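Local coordinates for protein NEDD8-conjugating enzyme UBC12 (PDB 3O2U) that accepts the ubiquitin-like protein RUB1 (NEDD8) from its E1 enzyme as a thioester and catalyses its attachment to target proteins, chiefly the cullin CDC53, at residues Q62-E67 against F88-P93; I105-I110 against F140-P145; N115-I120 against P147-N152. All blocks are in the same frame, centred on the assembly; numbering follows the deposited sequence.

Contact 1. Residues Q62-E67 against F88-P93; sequences QSPKLE and FNEVYP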
loop_
_atom_site.group_PDB
_atom_site.type_symbol
_atom_site.label_atom_id
_atom_site.label_comp_id
_atom_site.label_asym_id
_atom_site.label_seq_id
_atom_site.Cartn_x
_atom_site.Cartn_y
_atom_site.Cartn_z
ATOM N N GLN A 62 -5.406 17.280 3.060
ATOM C CA GLN A 62 -5.350 16.389 1.908
ATOM C C GLN A 62 -4.132 15.468 2.013
ATOM O O GLN A 62 -3.049 15.817 1.562
ATOM C CB GLN A 62 -5.282 17.207 0.616
ATOM C CG GLN A 62 -5.599 16.417 -0.652
ATOM C CD GLN A 62 -7.089 16.355 -0.961
ATOM O OE1 GLN A 62 -7.781 17.377 -0.952
ATOM N NE2 GLN A 62 -7.589 15.152 -1.246
ATOM N N SER A 63 -4.309 14.298 2.615
ATOM C CA SER A 63 -3.198 13.372 2.778
ATOM C C SER A 63 -2.693 12.896 1.411
ATOM O O SER A 63 -3.488 12.648 0.511
ATOM C CB SER A 63 -3.630 12.193 3.646
ATOM O OG SER A 63 -4.834 11.625 3.145
ATOM N N PRO A 64 -1.363 12.823 1.237
ATOM C CA PRO A 64 -0.855 12.294 -0.030
ATOM C C PRO A 64 -1.375 10.876 -0.218
ATOM O O PRO A 64 -1.547 10.133 0.760
ATOM C CB PRO A 64 0.665 12.293 0.173
ATOM C CG PRO A 64 0.906 13.357 1.238
ATOM C CD PRO A 64 -0.275 13.219 2.153
ATOM N N LYS A 65 -1.619 10.496 -1.461
ATOM C CA LYS A 65 -2.160 9.172 -1.740
ATOM C C LYS A 65 -1.644 8.679 -3.086
ATOM O O LYS A 65 -1.601 9.439 -4.067
ATOM C CB LYS A 65 -3.689 9.207 -1.712
ATOM C CG LYS A 65 -4.350 7.856 -1.939
ATOM C CD LYS A 65 -5.850 8.031 -2.159
ATOM C CE LYS A 65 -6.512 8.596 -0.909
ATOM N NZ LYS A 65 -7.065 7.472 -0.116
ATOM N N LEU A 66 -1.199 7.426 -3.113
ATOM C CA LEU A 66 -0.651 6.828 -4.333
ATOM C C LEU A 66 -1.454 5.583 -4.655
ATOM O O LEU A 66 -1.965 4.922 -3.749
ATOM C CB LEU A 66 0.815 6.413 -4.129
ATOM C CG LEU A 66 1.745 7.410 -3.434
ATOM C CD1 LEU A 66 3.117 6.776 -3.173
ATOM C CD2 LEU A 66 1.889 8.694 -4.244
ATOM N N GLU A 67 -1.553 5.266 -5.939
ATOM C CA GLU A 67 -2.089 3.979 -6.364
ATOM C C GLU A 67 -0.935 3.154 -6.911
ATOM O O GLU A 67 -0.204 3.608 -7.788
ATOM C CB GLU A 67 -3.135 4.141 -7.463
ATOM C CG GLU A 67 -3.723 2.798 -7.918
ATOM C CD GLU A 67 -4.585 2.919 -9.152
ATOM O OE1 GLU A 67 -4.363 3.857 -9.951
ATOM O OE2 GLU A 67 -5.480 2.063 -9.326
ATOM N N PHE A 88 -0.761 8.259 3.121
ATOM C CA PHE A 88 0.279 8.737 4.030
ATOM C C PHE A 88 -0.290 9.770 4.987
ATOM O O PHE A 88 -1.048 10.636 4.576
ATOM C CB PHE A 88 1.409 9.375 3.227
ATOM C CG PHE A 88 2.112 8.418 2.325
ATOM C CD1 PHE A 88 3.352 7.911 2.669
ATOM C CD2 PHE A 88 1.518 7.990 1.152
ATOM C CE1 PHE A 88 3.988 7.005 1.852
ATOM C CE2 PHE A 88 2.149 7.087 0.324
ATOM C CZ PHE A 88 3.390 6.596 0.673
ATOM N N ASN A 89 0.070 9.680 6.263
ATOM C CA ASN A 89 -0.292 10.730 7.219
ATOM C C ASN A 89 0.914 11.636 7.476
ATOM O O ASN A 89 1.984 11.429 6.891
ATOM C CB ASN A 89 -0.843 10.117 8.511
ATOM C CG ASN A 89 0.156 9.218 9.202
ATOM O OD1 ASN A 89 1.368 9.404 9.076
ATOM N ND2 ASN A 89 -0.347 8.242 9.955
ATOM N N GLU A 90 0.757 12.635 8.341
ATOM C CA GLU A 90 1.811 13.626 8.527
ATOM C C GLU A 90 2.946 13.091 9.391
ATOM O O GLU A 90 3.853 13.826 9.785
ATOM C CB GLU A 90 1.240 14.931 9.105
ATOM C CG GLU A 90 0.422 15.730 8.088
ATOM C CD GLU A 90 1.221 16.031 6.825
ATOM O OE1 GLU A 90 2.194 16.815 6.913
ATOM O OE2 GLU A 90 0.890 15.474 5.746
ATOM N N VAL A 91 2.901 11.797 9.663
ATOM C CA VAL A 91 3.863 11.179 10.563
ATOM C C VAL A 91 4.814 10.204 9.840
ATOM O O VAL A 91 5.675 9.578 10.449
ATOM C CB VAL A 91 3.122 10.599 11.793
ATOM C CG1 VAL A 91 3.604 9.228 12.170
ATOM C CG2 VAL A 91 3.228 11.593 12.969
ATOM N N TYR A 92 4.681 10.123 8.519
ATOM C CA TYR A 92 5.696 9.461 7.693
ATOM C C TYR A 92 7.028 10.204 7.852
ATOM O O TYR A 92 7.062 11.435 7.820
ATOM C CB TYR A 92 5.257 9.480 6.230
ATOM C CG TYR A 92 6.081 8.609 5.322
ATOM C CD1 TYR A 92 6.053 7.226 5.451
ATOM C CD2 TYR A 92 6.874 9.169 4.317
ATOM C CE1 TYR A 92 6.802 6.420 4.614
ATOM C CE2 TYR A 92 7.627 8.366 3.469
ATOM C CZ TYR A 92 7.579 6.990 3.623
ATOM O OH TYR A 92 8.310 6.165 2.799
ATOM N N PRO A 93 8.141 9.470 7.987
ATOM C CA PRO A 93 8.328 8.018 7.895
ATOM C C PRO A 93 8.292 7.297 9.244
ATOM O O PRO A 93 8.682 6.140 9.317
ATOM C CB PRO A 93 9.751 7.915 7.335
ATOM C CG PRO A 93 10.456 9.049 7.977
ATOM C CD PRO A 93 9.426 10.148 8.242
#
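In the antiparallel meander of the ubiquitin-conjugating (UBC) fold, this contact is the open end of the hairpin formed by strands 65-70 and 82-87, where the chain leaves the sheet for the loop that holds the Y-P pair of the E2 family. The two segments are joined by a backbone bond. F88 N gives its hydrogen to P64 O at 3.1 Å, almost perfectly straight at 176°, and approaches in the plane of the carbonyl. This continues the ladder one step beyond the backbone pairing of L66 with L86. Proline suits position 64 because its carbonyl still accepts while its ring needs no polar partner and can be buried, here against R31 and L34 of helix 29-39.

The F88 ring carries most of the side-chain packing. Its CG lies anti to the carbonyl carbon (chi1 -64°), and CE2 meets L66 CD1 at 3.6 Å, the two side chains crossing obliquely. Closer to the backbone, P64 CB and F88 CB stand 4.3 Å apart. F88 O sits beside the other segment too, 3.2 Å from S63 CB.

Past F88 the chain folds into a type I turn from N89 to Y92. Asparagine fits its first position: N89 OD1 accepts from V91 N at 2.9 Å in an Asx turn, with the donor above the carbonyl plane. E90 swings back towards P64 but spends its charge on helix 29-39, in a salt bridge to R31, and also binds S28. The Y92 ring is sandwiched: P93, after a cis peptide bond, puts CB over the centre of one face, and F88 CD1 lies 3.8 Å above the centre of the other.

Contact 2. Residues I105-I110 against F140-P145; sequences IFHPNI and FLFLEP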
loop_
_atom_site.group_PDB
_atom_site.type_symbol
_atom_site.label_atom_id
_atom_site.label_comp_id
_atom_site.label_asym_id
_atom_site.label_seq_id
_atom_site.Cartn_x
_atom_site.Cartn_y
_atom_site.Cartn_z
ATOM N N ILE A 105 -9.148 -10.410 -4.034
ATOM C CA ILE A 105 -8.277 -11.425 -4.622
ATOM C C ILE A 105 -8.044 -12.611 -3.681
ATOM O O ILE A 105 -8.125 -12.484 -2.458
ATOM C CB ILE A 105 -6.932 -10.839 -5.129
ATOM C CG1 ILE A 105 -6.043 -10.429 -3.970
ATOM C CG2 ILE A 105 -7.156 -9.634 -6.072
ATOM C CD1 ILE A 105 -4.581 -10.523 -4.325
ATOM N N PHE A 106 -7.756 -13.763 -4.273
ATOM C CA PHE A 106 -7.545 -14.988 -3.511
ATOM C C PHE A 106 -6.067 -15.094 -3.149
ATOM O O PHE A 106 -5.264 -15.560 -3.943
ATOM C CB PHE A 106 -7.950 -16.185 -4.361
ATOM C CG PHE A 106 -8.112 -17.453 -3.588
ATOM C CD1 PHE A 106 -9.108 -17.570 -2.626
ATOM C CD2 PHE A 106 -7.291 -18.542 -3.843
ATOM C CE1 PHE A 106 -9.271 -18.743 -1.923
ATOM C CE2 PHE A 106 -7.450 -19.721 -3.136
ATOM C CZ PHE A 106 -8.435 -19.822 -2.179
ATOM N N HIS A 107 -5.711 -14.623 -1.961
ATOM C CA HIS A 107 -4.316 -14.618 -1.538
ATOM C C HIS A 107 -4.260 -14.773 -0.019
ATOM O O HIS A 107 -5.018 -14.127 0.703
ATOM C CB HIS A 107 -3.646 -13.310 -1.966
ATOM C CG HIS A 107 -2.177 -13.272 -1.693
ATOM N ND1 HIS A 107 -1.235 -13.349 -2.692
ATOM C CD2 HIS A 107 -1.491 -13.188 -0.530
ATOM C CE1 HIS A 107 -0.025 -13.293 -2.160
ATOM N NE2 HIS A 107 -0.156 -13.209 -0.849
ATOM N N PRO A 108 -3.373 -15.644 0.474
ATOM C CA PRO A 108 -3.344 -15.924 1.915
ATOM C C PRO A 108 -3.109 -14.665 2.751
ATOM O O PRO A 108 -3.602 -14.584 3.876
ATOM C CB PRO A 108 -2.161 -16.886 2.074
ATOM C CG PRO A 108 -1.414 -16.837 0.790
ATOM C CD PRO A 108 -2.365 -16.410 -0.273
ATOM N N ASN A 109 -2.406 -13.680 2.195
ATOM C CA ASN A 109 -1.970 -12.541 2.999
ATOM C C ASN A 109 -2.832 -11.271 2.843
ATOM O O ASN A 109 -2.516 -10.220 3.406
ATOM C CB ASN A 109 -0.478 -12.275 2.754
ATOM C CG ASN A 109 0.362 -13.557 2.831
ATOM O OD1 ASN A 109 1.120 -13.885 1.908
ATOM N ND2 ASN A 109 0.231 -14.283 3.934
ATOM N N ILE A 110 -3.947 -11.391 2.124
ATOM C CA ILE A 110 -4.865 -10.268 1.911
ATOM C C ILE A 110 -6.296 -10.706 2.222
ATOM O O ILE A 110 -6.737 -11.749 1.745
ATOM C CB ILE A 110 -4.771 -9.742 0.452
ATOM C CG1 ILE A 110 -3.303 -9.503 0.094
ATOM C CG2 ILE A 110 -5.614 -8.460 0.274
ATOM C CD1 ILE A 110 -3.048 -9.254 -1.361
ATOM N N PHE A 140 6.620 -8.909 -4.046
ATOM C CA PHE A 140 7.111 -10.189 -3.520
ATOM C C PHE A 140 6.007 -11.071 -2.909
ATOM O O PHE A 140 6.123 -12.297 -2.875
ATOM C CB PHE A 140 8.211 -9.907 -2.484
ATOM C CG PHE A 140 9.073 -11.097 -2.154
ATOM C CD1 PHE A 140 9.950 -11.617 -3.088
ATOM C CD2 PHE A 140 9.016 -11.683 -0.896
ATOM C CE1 PHE A 140 10.753 -12.719 -2.773
ATOM C CE2 PHE A 140 9.812 -12.779 -0.579
ATOM C CZ PHE A 140 10.680 -13.294 -1.515
ATOM N N LEU A 141 4.935 -10.449 -2.423
ATOM C CA LEU A 141 3.787 -11.201 -1.922
ATOM C C LEU A 141 3.201 -12.112 -2.999
ATOM O O LEU A 141 2.664 -13.179 -2.710
ATOM C CB LEU A 141 2.674 -10.249 -1.458
ATOM C CG LEU A 141 2.726 -9.557 -0.095
ATOM C CD1 LEU A 141 1.572 -8.575 -0.002
ATOM C CD2 LEU A 141 2.646 -10.558 1.044
ATOM N N PHE A 142 3.267 -11.665 -4.241
ATOM C CA PHE A 142 2.686 -12.423 -5.344
ATOM C C PHE A 142 3.683 -13.402 -5.949
ATOM O O PHE A 142 3.287 -14.393 -6.564
ATOM C CB PHE A 142 2.144 -11.471 -6.413
ATOM C CG PHE A 142 1.005 -10.617 -5.914
ATOM C CD1 PHE A 142 1.243 -9.351 -5.408
ATOM C CD2 PHE A 142 -0.290 -11.110 -5.900
ATOM C CE1 PHE A 142 0.197 -8.562 -4.928
ATOM C CE2 PHE A 142 -1.345 -10.337 -5.400
ATOM C CZ PHE A 142 -1.095 -9.064 -4.906
ATOM N N LEU A 143 4.969 -13.116 -5.768
ATOM C CA LEU A 143 6.034 -14.000 -6.231
ATOM C C LEU A 143 6.287 -15.132 -5.241
ATOM O O LEU A 143 6.598 -16.258 -5.632
ATOM C CB LEU A 143 7.317 -13.205 -6.452
ATOM C CG LEU A 143 7.118 -12.082 -7.456
ATOM C CD1 LEU A 143 8.417 -11.324 -7.708
ATOM C CD2 LEU A 143 6.556 -12.644 -8.748
ATOM N N GLU A 144 6.164 -14.824 -3.959
ATOM C CA GLU A 144 6.325 -15.819 -2.911
ATOM C C GLU A 144 5.260 -15.690 -1.834
ATOM O O GLU A 144 5.528 -15.177 -0.741
ATOM C CB GLU A 144 7.729 -15.742 -2.302
ATOM C CG GLU A 144 8.772 -16.541 -3.067
ATOM C CD GLU A 144 8.436 -18.029 -3.116
ATOM O OE1 GLU A 144 8.561 -18.711 -2.068
ATOM O OE2 GLU A 144 8.045 -18.514 -4.203
ATOM N N PRO A 145 4.036 -16.157 -2.138
ATOM C CA PRO A 145 2.974 -16.122 -1.136
ATOM C C PRO A 145 3.361 -17.020 0.027
ATOM O O PRO A 145 3.995 -18.053 -0.172
ATOM C CB PRO A 145 1.764 -16.723 -1.871
ATOM C CG PRO A 145 2.081 -16.618 -3.309
ATOM C CD PRO A 145 3.576 -16.734 -3.412
#
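H107 leaves the backbone with CG anti to its own N (chi1 -174°), which carries the imidazole from CB straight across to the end of helix 131-143. ND1 turns to F142, coming within 4.0 Å of CD2, and the pair forms an edge-to-face stack, the edge of the imidazole directed at the phenyl face with centroids 5.2 Å apart and planes at 63°. CE1, at the tip, packs 3.9 Å from P145 CB, two residues past the end of the helix. NE2 turns back to its own loop and donates to N109 OD1 at 3.1 Å; the bond is bent (140°), and the donor stands above the carbonyl plane. Behind the ring, P108 CD covers one face near the rim.

Histidine suits this place because it is flat enough to stack yet has an N-H to fix the asparagine. An alanine here would probably leave the N109 amide less firmly oriented and strip F142 and P145 of their shared aromatic neighbour.

F142 is held from further sides. I105 CD1 meets CE2 tip to tip at 3.4 Å, in the ring plane, while I110 CD1 comes to CZ at about a right angle. L141 CD2 packs 3.8 Å from N109 OD1, and N109 ND2 donates to the carbonyls of N146 and D149, so the amide is gripped at both ends. Together H107, P108 and N109 form the His-Pro-Asn motif of E2 enzymes, just ahead of the probable catalytic cysteine.

Contact 3. Residues N115-I120 against P147-N152; sequences NVCLNI and PNDPLN
Two flat groups bracket the contact: L151 CD1 lies over one face of the peptide that follows N115, 3.4 Å from N115 O, and the carboxylate of D149 has C117 SG standing obliquely to its plane. Together they wall the E2 active site, where C117 is predicted to carry RUB1 as a thioester. Its SG is anti to the backbone N (chi1 -172°), which turns the sulphur towards the segment 147-152.

L151 supplies the apolar wall. Its CG sits 3.9 Å from C117 CB, and CD1 reaches 3.8 Å from C117 N; a branched leucine can touch both the cysteine and the backbone before it. The segment itself is fixed by L151 and N152 pairing with P108 through the backbone, and N152 then caps the following helix through OD1 to A155 N.

D149 is the polar wall, its CG lying anti to the carbonyl carbon (chi1 -69°). A carboxylate so near would probably disfavour the thiolate and so raise the ionisation point of C117. The sulphur lies on the OD1 side of the acid, 3.4 Å from D149 CB and 3.4 Å from D149 OD1, with D149 OD2 4.8 Å away.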
loop_
_atom_site.group_PDB
_atom_site.type_symbol
_atom_site.label_atom_id
_atom_site.label_comp_id
_atom_site.label_asym_id
_atom_site.label_seq_id
_atom_site.Cartn_x
_atom_site.Cartn_y
_atom_site.Cartn_z
ATOM N N ASN A 115 -7.349 -5.449 3.601
ATOM C CA ASN A 115 -6.214 -5.480 4.520
ATOM C C ASN A 115 -5.062 -6.354 4.022
ATOM O O ASN A 115 -5.274 -7.464 3.523
ATOM C CB ASN A 115 -6.665 -5.960 5.913
ATOM C CG ASN A 115 -7.614 -4.993 6.581
ATOM O OD1 ASN A 115 -8.731 -5.359 6.948
ATOM N ND2 ASN A 115 -7.183 -3.744 6.730
ATOM N N VAL A 116 -3.837 -5.868 4.179
ATOM C CA VAL A 116 -2.681 -6.571 3.647
ATOM C C VAL A 116 -1.680 -6.887 4.739
ATOM O O VAL A 116 -1.167 -5.974 5.384
ATOM C CB VAL A 116 -1.935 -5.739 2.588
ATOM C CG1 VAL A 116 -0.815 -6.557 1.996
ATOM C CG2 VAL A 116 -2.887 -5.259 1.494
ATOM N N CYS A 117 -1.384 -8.174 4.925
ATOM C CA CYS A 117 -0.422 -8.609 5.937
ATOM C C CYS A 117 0.990 -8.706 5.374
ATOM O O CYS A 117 1.371 -9.692 4.745
ATOM C CB CYS A 117 -0.826 -9.949 6.557
ATOM S SG CYS A 117 0.220 -10.418 7.970
ATOM N N LEU A 118 1.763 -7.658 5.606
ATOM C CA LEU A 118 3.106 -7.562 5.083
ATOM C C LEU A 118 3.944 -7.069 6.244
ATOM O O LEU A 118 3.635 -6.025 6.815
ATOM C CB LEU A 118 3.125 -6.545 3.943
ATOM C CG LEU A 118 4.455 -6.264 3.264
ATOM C CD1 LEU A 118 4.923 -7.509 2.501
ATOM C CD2 LEU A 118 4.322 -5.062 2.343
ATOM N N ASN A 119 4.981 -7.825 6.607
ATOM C CA ASN A 119 5.741 -7.550 7.828
ATOM C C ASN A 119 6.302 -6.134 7.906
ATOM O O ASN A 119 6.316 -5.517 8.977
ATOM C CB ASN A 119 6.890 -8.553 7.984
ATOM C CG ASN A 119 7.939 -8.406 6.893
ATOM O OD1 ASN A 119 7.636 -7.973 5.768
ATOM N ND2 ASN A 119 9.183 -8.745 7.222
ATOM N N ILE A 120 6.792 -5.608 6.789
ATOM C CA ILE A 120 7.418 -4.293 6.851
ATOM C C ILE A 120 6.436 -3.164 7.139
ATOM O O ILE A 120 6.842 -2.059 7.472
ATOM C CB ILE A 120 8.255 -3.979 5.616
ATOM C CG1 ILE A 120 7.446 -4.171 4.346
ATOM C CG2 ILE A 120 9.472 -4.887 5.569
ATOM C CD1 ILE A 120 8.335 -4.205 3.112
ATOM N N PRO A 147 1.899 -19.043 3.439
ATOM C CA PRO A 147 0.664 -19.463 4.104
ATOM C C PRO A 147 0.661 -19.173 5.605
ATOM O O PRO A 147 -0.322 -19.488 6.279
ATOM C CB PRO A 147 0.624 -20.979 3.863
ATOM C CG PRO A 147 2.031 -21.377 3.513
ATOM C CD PRO A 147 2.866 -20.143 3.297
ATOM N N ASN A 148 1.722 -18.554 6.115
ATOM C CA ASN A 148 1.881 -18.372 7.559
ATOM C C ASN A 148 1.325 -17.074 8.151
ATOM O O ASN A 148 1.357 -16.877 9.368
ATOM C CB ASN A 148 3.349 -18.553 7.948
ATOM C CG ASN A 148 3.868 -19.941 7.606
ATOM O OD1 ASN A 148 3.211 -20.945 7.889
ATOM N ND2 ASN A 148 5.039 -20.003 6.984
ATOM N N ASP A 149 0.818 -16.188 7.301
ATOM C CA ASP A 149 0.121 -14.995 7.780
ATOM C C ASP A 149 -1.271 -14.958 7.176
ATOM O O ASP A 149 -1.580 -14.073 6.371
ATOM C CB ASP A 149 0.883 -13.733 7.392
ATOM C CG ASP A 149 2.184 -13.594 8.139
ATOM O OD1 ASP A 149 2.203 -12.865 9.152
ATOM O OD2 ASP A 149 3.182 -14.222 7.720
ATOM N N PRO A 150 -2.117 -15.925 7.561
ATOM C CA PRO A 150 -3.348 -16.218 6.823
ATOM C C PRO A 150 -4.478 -15.251 7.151
ATOM O O PRO A 150 -5.206 -15.475 8.118
ATOM C CB PRO A 150 -3.720 -17.633 7.305
ATOM C CG PRO A 150 -2.609 -18.076 8.241
ATOM C CD PRO A 150 -1.951 -16.817 8.718
ATOM N N LEU A 151 -4.624 -14.191 6.363
ATOM C CA LEU A 151 -5.785 -13.321 6.493
ATOM C C LEU A 151 -6.956 -13.981 5.779
ATOM O O LEU A 151 -8.121 -13.743 6.096
ATOM C CB LEU A 151 -5.515 -11.946 5.881
ATOM C CG LEU A 151 -4.538 -11.022 6.610
ATOM C CD1 LEU A 151 -4.700 -9.591 6.108
ATOM C CD2 LEU A 151 -4.768 -11.079 8.105
ATOM N N ASN A 152 -6.620 -14.801 4.794
ATOM C CA ASN A 152 -7.611 -15.520 4.012
ATOM C C ASN A 152 -7.335 -17.000 4.174
ATOM O O ASN A 152 -6.414 -17.540 3.559
ATOM C CB ASN A 152 -7.521 -15.125 2.543
ATOM C CG ASN A 152 -8.529 -15.866 1.676
ATOM O OD1 ASN A 152 -8.850 -17.034 1.921
ATOM N ND2 ASN A 152 -9.028 -15.191 0.659
#

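How the contacts relate
From the N terminus, contact 1 comes first: residues 62-67 and 88-93 close the hairpin of the central meander and bring its open end beside helix 29-39. The chain then makes the last strand of that sheet before contact 2 opens at 105-110. Contact 3 opens at 115-120 before contact 2 closes at 140-145, and closes in turn at 147-152, so the two cross. They touch through probable backbone hydrogen bonds, P108 O to L151 N and N109 O to C117 N; the first ties the loop to the link before helix 153-160, the second holds 105-110 beside 115-120. Contact 1 lies on the opposite side of the chain's centre, about 24 Å from contact 2 between centres.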